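Local coordinates for epimerase domain-containing protein (PDB 6ZLK) that interconverts UDP-glucuronic acid and UDP-galacturonic acid by epimerisation at C4 of the sugar, with NAD bound as cofactor, at residues R192-K195 with Q196-D200; A248-L251 with D252-M256. All blocks are in the same frame, centred on the assembly; numbering follows the deposited sequence.

Contact 1: residues R192-K195 with Q196-D200; sequences RLIK and QMLED. With UGA (uridine-5'-diphosphate-glucuronic acid), chain F.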
loop_
_atom_site.group_PDB
_atom_site.type_symbol
_atom_site.label_atom_id
_atom_site.label_comp_id
_atom_site.label_asym_id
_atom_site.label_seq_id
_atom_site.Cartn_x
_atom_site.Cartn_y
_atom_site.Cartn_z
ATOM N N ARG A 192 21.849 -8.917 17.208
ATOM C CA ARG A 192 23.180 -8.545 16.655
ATOM C C ARG A 192 24.097 -8.033 17.746
ATOM O O ARG A 192 25.287 -8.455 17.762
ATOM C CB ARG A 192 23.072 -7.552 15.480
ATOM C CG ARG A 192 22.399 -8.132 14.257
ATOM C CD ARG A 192 22.040 -7.116 13.174
ATOM N NE ARG A 192 23.162 -6.208 12.901
ATOM C CZ ARG A 192 24.155 -6.493 12.077
ATOM N NH1 ARG A 192 24.121 -7.619 11.376
ATOM N NH2 ARG A 192 25.185 -5.661 11.959
ATOM N N LEU A 193 23.653 -7.059 18.533
ATOM C CA LEU A 193 24.488 -6.361 19.516
ATOM C C LEU A 193 24.933 -7.342 20.583
ATOM O O LEU A 193 26.073 -7.262 20.994
ATOM C CB LEU A 193 23.702 -5.201 20.128
ATOM C CG LEU A 193 23.443 -4.066 19.151
ATOM C CD1 LEU A 193 22.489 -3.066 19.784
ATOM C CD2 LEU A 193 24.739 -3.353 18.779
ATOM N N ILE A 194 24.039 -8.217 21.048
ATOM C CA ILE A 194 24.423 -9.169 22.129
ATOM C C ILE A 194 25.434 -10.156 21.550
ATOM O O ILE A 194 26.421 -10.445 22.271
ATOM C CB ILE A 194 23.183 -9.849 22.724
ATOM C CG1 ILE A 194 22.279 -8.868 23.461
ATOM C CG2 ILE A 194 23.609 -11.012 23.609
ATOM C CD1 ILE A 194 20.837 -9.378 23.635
ATOM N N LYS A 195 25.221 -10.628 20.350
ATOM C CA LYS A 195 26.104 -11.590 19.670
ATOM C C LYS A 195 27.472 -10.909 19.547
ATOM O O LYS A 195 28.501 -11.551 19.905
ATOM C CB LYS A 195 25.556 -12.018 18.304
ATOM C CG LYS A 195 26.390 -13.063 17.574
ATOM C CD LYS A 195 25.837 -13.406 16.221
ATOM C CE LYS A 195 26.481 -14.628 15.625
ATOM N NZ LYS A 195 27.888 -14.343 15.323
ATOM N N GLN A 196 27.521 -9.659 19.059
ATOM C CA GLN A 196 28.798 -8.926 18.920
ATOM C C GLN A 196 29.422 -8.796 20.304
ATOM O O GLN A 196 30.651 -8.998 20.392
ATOM C CB GLN A 196 28.565 -7.578 18.228
ATOM C CG GLN A 196 28.150 -7.721 16.785
ATOM C CD GLN A 196 27.412 -6.498 16.267
ATOM O OE1 GLN A 196 27.157 -5.546 17.019
ATOM N NE2 GLN A 196 27.034 -6.557 15.004
ATOM N N MET A 197 28.666 -8.408 21.336
ATOM C CA MET A 197 29.232 -8.210 22.689
ATOM C C MET A 197 29.821 -9.523 23.197
ATOM O O MET A 197 30.968 -9.474 23.736
ATOM C CB MET A 197 28.161 -7.715 23.648
ATOM C CG MET A 197 28.697 -7.347 25.005
ATOM S SD MET A 197 27.480 -6.429 25.974
ATOM C CE MET A 197 27.135 -5.009 24.937
ATOM N N LEU A 198 29.160 -10.658 22.959
ATOM C CA LEU A 198 29.625 -11.967 23.489
ATOM C C LEU A 198 30.906 -12.385 22.779
ATOM O O LEU A 198 31.753 -13.067 23.417
ATOM C CB LEU A 198 28.534 -13.018 23.286
ATOM C CG LEU A 198 27.418 -12.934 24.301
ATOM C CD1 LEU A 198 26.222 -13.724 23.803
ATOM C CD2 LEU A 198 27.891 -13.414 25.653
ATOM N N GLU A 199 31.062 -11.976 21.540
ATOM C CA GLU A 199 32.193 -12.345 20.655
ATOM C C GLU A 199 33.337 -11.332 20.788
ATOM O O GLU A 199 34.349 -11.496 20.081
ATOM C CB GLU A 199 31.670 -12.492 19.231
ATOM C CG GLU A 199 30.826 -13.733 19.059
ATOM C CD GLU A 199 30.166 -13.865 17.695
ATOM O OE1 GLU A 199 30.342 -12.943 16.861
ATOM O OE2 GLU A 199 29.464 -14.881 17.476
ATOM N N ASP A 200 33.183 -10.290 21.610
ATOM C CA ASP A 200 34.228 -9.247 21.774
ATOM C C ASP A 200 34.465 -8.594 20.414
ATOM O O ASP A 200 35.605 -8.302 20.105
ATOM C CB ASP A 200 35.502 -9.888 22.349
ATOM C CG ASP A 200 35.187 -10.749 23.555
ATOM O OD1 ASP A 200 34.486 -10.222 24.468
ATOM O OD2 ASP A 200 35.627 -11.953 23.579
HETATM C "C1'" UGA F . 11.607 -4.038 14.132
HETATM C "C2'" UGA F . 11.404 -5.264 13.254
HETATM O "O2'" UGA F . 12.642 -5.541 12.610
HETATM C "C3'" UGA F . 10.334 -5.062 12.208
HETATM O "O3'" UGA F . 10.060 -6.340 11.628
HETATM C "C4'" UGA F . 9.065 -4.464 12.793
HETATM O "O4'" UGA F . 8.174 -4.140 11.719
HETATM C "C5'" UGA F . 9.403 -3.203 13.604
HETATM O "O5'" UGA F . 10.374 -3.528 14.604
HETATM C "C6'" UGA F . 8.231 -2.506 14.316
HETATM O "O'P" UGA F . 7.147 -2.437 13.784
HETATM O "O'Q" UGA F . 8.418 -1.979 15.380
HETATM P PB UGA F . 13.255 -1.993 14.101
HETATM O O1B UGA F . 12.542 -1.091 15.015
HETATM O O2B UGA F . 14.079 -1.468 12.979
HETATM O O3B UGA F . 12.349 -3.101 13.378
HETATM O O3A UGA F . 14.122 -2.960 15.028
HETATM P PA UGA F . 15.661 -3.352 15.194
HETATM O O1A UGA F . 16.083 -4.052 13.978
HETATM O O2A UGA F . 15.782 -4.002 16.509
HETATM O O5D UGA F . 16.382 -1.909 15.223
HETATM C C5D UGA F . 16.172 -0.958 16.248
HETATM C C4D UGA F . 17.199 0.124 16.094
HETATM O O4D UGA F . 18.534 -0.433 16.167
HETATM C C3D UGA F . 17.134 0.888 14.768
HETATM O O3D UGA F . 17.123 2.266 15.148
HETATM C C2D UGA F . 18.409 0.489 14.020
HETATM O O2D UGA F . 19.023 1.625 13.434
HETATM C C1D UGA F . 19.355 0.085 15.143
HETATM N N1 UGA F . 20.335 -0.949 14.780
HETATM C C6 UGA F . 19.949 -2.150 14.251
HETATM C C2 UGA F . 21.652 -0.693 15.140
HETATM O O2 UGA F . 22.033 0.376 15.600
HETATM N N3 UGA F . 22.500 -1.732 14.929
HETATM C C4 UGA F . 22.190 -2.963 14.401
HETATM O O4 UGA F . 23.100 -3.773 14.244
HETATM C C5 UGA F . 20.811 -3.148 14.031
#
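From Gln196 N to Arg192 O (2.9 Å) and on to Glu199 N and Lys195 O, four successive i to i+4 backbone bonds carry the last turns of helix 189-198, which closes at Asp200 in a Schellman motif: its phi is positive and Asp200 N reaches back to Met197 O. Two polar side-chain pairs and one apolar pair, each one turn apart, join the segments. Lys195 extends from CB with CG anti to its backbone N (chi1 -177°) and bends only at chi4, which turns NZ onto Glu199 OE2 at 2.7 Å. The ammonium meets the syn side of that oxygen, 16° out of the carboxylate plane, and Tyr314 adds a cation-pi contact to Lys195. At the other end, Gln196 NE2 lies over one face of the Arg192 guanidinium, 3.7 Å from Arg192 NH2, with amide and guanidinium planes almost perpendicular. The amide is held from strand 203-206, where Thr204 N donates to Gln196 OE1, and Arg192 NH2 also bonds Thr204 OG1. Ile194 CG2 packs beside Leu198 CD1 at 3.8 Å, both side chains running the same way toward helix 299-313. The bend at chi3 in Arg192 brings NE to the uracil carbonyl O4 of UDP-glucuronic acid at 2.8 Å, with an N-H...O angle of 176° and O4 at the guanidinium edge, in plane. With NE bonded to the base and NH2 to Thr204, the guanidinium is fixed in rotation, and its positive charge probably polarises the uracil C4 carbonyl.

Contact 2: residues A248-L251 with D252-M256; sequences ASIL and DIISM. With UGB ((2S,3R,4S,5R,6R)-6-[[[(2R,3S,4R,5R)-5-(2,4-dioxopyrimidin-1-yl)-3,4-dihydroxy-oxolan-2-yl]methoxy-hydroxy-phosphoryl]oxy-hydroxy-phosphoryl]oxy-3,4,5-trihydroxy-oxane-2-carboxylic acid), chain G.
Ser249 and Asp252 form a capping box at the strand-to-helix junction where strand 248-249 runs into helix 250-261. The Asp252 side chain can be traced outward. Its CB sits 3.4 Å from Ser249 O. CG, lying beside the Asp252 backbone N, comes within 3.0 Å of Ser249 OG. OD1 is 3.3 Å from Ser249 OG, at an angle too poor for a hydrogen bond, and OD2 accepts from Ser249 N at 2.9 Å. That bond is almost straight, 178° at the hydrogen, yet the donor stands above the carboxylate plane, 45° out of it. The reciprocal bond runs from Asp252 N to Ser249 OG (3.0 Å); a chi1 of 70° puts OG between the serine's own N and carbonyl carbon, facing the helix start. Side chain and backbone thus exchange bonds in both directions, so two amides of the junction have acceptors, while Ile253 N turns to Ser249 O as the first i to i+4 bond. The negative carboxylate beside the helix N-terminus would also suit the helix dipole. Ala248 CB meets Ile253 CD1 in apolar packing beside the cap, and Thr212 and Phe215 of strand 212-217 touch Ser249 and Ile253. In the first turn, Ile250 CG2 and Ile254 CD1 approach to 4.0 Å, their side chains at an oblique angle. A water donates to Leu251 O and is also hydrogen-bonded to Ser255 OG. Ile250 serves the substrate pocket as well: its CD1 lies 3.3 Å from the ribose ring oxygen O4D of UDP-galacturonic acid.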
loop_
_atom_site.group_PDB
_atom_site.type_symbol
_atom_site.label_atom_id
_atom_site.label_comp_id
_atom_site.label_asym_id
_atom_site.label_seq_id
_atom_site.Cartn_x
_atom_site.Cartn_y
_atom_site.Cartn_z
ATOM N N ALA A 248 13.618 3.242 25.041
ATOM C CA ALA A 248 15.049 3.449 25.309
ATOM C C ALA A 248 15.780 3.755 23.999
ATOM O O ALA A 248 15.299 3.351 22.915
ATOM C CB ALA A 248 15.669 2.236 25.973
ATOM N N SER A 249 16.960 4.354 24.109
ATOM C CA SER A 249 17.857 4.511 22.937
ATOM C C SER A 249 18.697 3.233 22.757
ATOM O O SER A 249 18.868 2.465 23.708
ATOM C CB SER A 249 18.708 5.730 23.058
ATOM O OG SER A 249 19.675 5.559 24.094
ATOM N N ILE A 250 19.387 3.136 21.621
ATOM C CA ILE A 250 20.334 2.046 21.402
ATOM C C ILE A 250 21.517 2.222 22.346
ATOM O O ILE A 250 22.004 1.196 22.904
ATOM C CB ILE A 250 20.722 1.975 19.928
ATOM C CG1 ILE A 250 19.525 1.489 19.125
ATOM C CG2 ILE A 250 21.969 1.159 19.728
ATOM C CD1 ILE A 250 19.193 0.030 19.362
ATOM N N LEU A 251 21.936 3.445 22.623
ATOM C CA LEU A 251 23.041 3.651 23.584
ATOM C C LEU A 251 22.603 3.209 24.980
ATOM O O LEU A 251 23.453 2.639 25.720
ATOM C CB LEU A 251 23.451 5.113 23.576
ATOM C CG LEU A 251 24.155 5.575 22.305
ATOM C CD1 LEU A 251 24.394 7.066 22.396
ATOM C CD2 LEU A 251 25.428 4.818 22.035
ATOM N N ASP A 252 21.365 3.473 25.361
ATOM C CA ASP A 252 20.837 3.092 26.695
ATOM C C ASP A 252 20.890 1.567 26.795
ATOM O O ASP A 252 21.310 1.067 27.846
ATOM C CB ASP A 252 19.377 3.518 26.891
ATOM C CG ASP A 252 19.077 4.995 27.008
ATOM O OD1 ASP A 252 20.032 5.719 27.385
ATOM O OD2 ASP A 252 17.877 5.403 26.673
ATOM N N ILE A 253 20.451 0.865 25.750
ATOM C CA ILE A 253 20.393 -0.614 25.703
ATOM C C ILE A 253 21.811 -1.146 25.874
ATOM O O ILE A 253 22.017 -2.120 26.652
ATOM C CB ILE A 253 19.726 -1.076 24.393
ATOM C CG1 ILE A 253 18.248 -0.685 24.327
ATOM C CG2 ILE A 253 19.912 -2.571 24.191
ATOM C CD1 ILE A 253 17.376 -1.293 25.344
ATOM N N ILE A 254 22.762 -0.598 25.094
ATOM C CA ILE A 254 24.156 -1.071 25.165
ATOM C C ILE A 254 24.619 -0.931 26.620
ATOM O O ILE A 254 25.251 -1.889 27.093
ATOM C CB ILE A 254 25.048 -0.335 24.168
ATOM C CG1 ILE A 254 24.681 -0.730 22.743
ATOM C CG2 ILE A 254 26.509 -0.621 24.480
ATOM C CD1 ILE A 254 25.349 0.091 21.675
ATOM N N SER A 255 24.342 0.164 27.319
ATOM C CA SER A 255 24.770 0.323 28.736
ATOM C C SER A 255 24.151 -0.759 29.604
ATOM O O SER A 255 24.846 -1.303 30.451
ATOM C CB SER A 255 24.471 1.659 29.276
ATOM O OG SER A 255 25.248 2.587 28.561
ATOM N N MET A 256 22.888 -1.056 29.388
ATOM C CA MET A 256 22.206 -2.080 30.190
ATOM C C MET A 256 22.856 -3.421 29.890
ATOM O O MET A 256 23.030 -4.195 30.853
ATOM C CB MET A 256 20.732 -2.129 29.793
ATOM C CG MET A 256 20.045 -0.835 30.163
ATOM S SD MET A 256 18.303 -0.915 29.744
ATOM C CE MET A 256 17.840 -1.803 31.224
HETATM N N1 UGB G . 20.323 -0.961 14.802
HETATM C C2 UGB G . 21.633 -0.691 15.157
HETATM O O2 UGB G . 21.991 0.369 15.658
HETATM N N3 UGB G . 22.501 -1.719 14.921
HETATM C C4 UGB G . 22.210 -2.948 14.365
HETATM O O4 UGB G . 23.118 -3.762 14.204
HETATM C C5 UGB G . 20.833 -3.139 14.006
HETATM C C6 UGB G . 19.960 -2.153 14.231
HETATM P PA UGB G . 15.609 -3.321 15.204
HETATM P PB UGB G . 13.378 -1.818 14.071
HETATM O "O'P" UGB G . 11.627 -5.786 11.162
HETATM O "O'Q" UGB G . 9.834 -6.454 12.019
HETATM C "C1'" UGB G . 11.113 -1.979 12.795
HETATM O O1A UGB G . 15.729 -3.793 16.610
HETATM O O1B UGB G . 13.948 -1.993 12.702
HETATM C C1D UGB G . 19.323 0.075 15.074
HETATM C "C2'" UGB G . 9.764 -1.552 13.339
HETATM O "O2'" UGB G . 9.952 -0.481 14.265
HETATM O O2A UGB G . 16.056 -4.180 14.080
HETATM O O2B UGB G . 13.443 -0.502 14.750
HETATM C C2D UGB G . 18.353 0.238 13.911
HETATM O O2D UGB G . 18.968 1.074 12.950
HETATM C "C3'" UGB G . 9.116 -2.747 14.003
HETATM O "O3'" UGB G . 7.822 -2.373 14.494
HETATM O O3A UGB G . 14.074 -2.939 14.974
HETATM O O3B UGB G . 11.856 -2.289 13.972
HETATM C C3D UGB G . 17.137 0.827 14.632
HETATM O O3D UGB G . 17.268 2.234 14.764
HETATM C "C4'" UGB G . 9.090 -3.922 13.021
HETATM O "O4'" UGB G . 8.403 -3.573 11.813
HETATM C C4D UGB G . 17.180 0.153 16.013
HETATM O O4D UGB G . 18.536 -0.331 16.171
HETATM C "C5'" UGB G . 10.535 -4.270 12.656
HETATM O "O5'" UGB G . 11.029 -3.128 11.952
HETATM C C5D UGB G . 16.213 -0.983 16.212
HETATM O O5D UGB G . 16.324 -1.888 15.093
HETATM C "C6'" UGB G . 10.671 -5.588 11.876
HETATM O O HOH W 1 26.211 3.094 25.511
#

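Contact 1 and contact 2 sit on neighbouring helices, 189-198 and 250-261, with centres about 14 Å apart. They meet in van der Waals packing, Met197 CE against the carbonyl oxygen Ile254 O (4.2 Å) and Leu193 CD1 against Ile250 CG2 (4.3 Å), and both helices send side chains to strand 203-206 and helix 299-313. Contact 2 is the more buried and belongs to a helix start, where neutral and acidic side chains satisfy backbone amides. Contact 1, partly buried, belongs to a helix end and combines a salt bridge, an amide over a guanidinium and an aliphatic pair. Both reach the nucleotide of the UDP-sugar: 192-200 through a polar bond to the base, 248-256 through an aliphatic tip against the ribose.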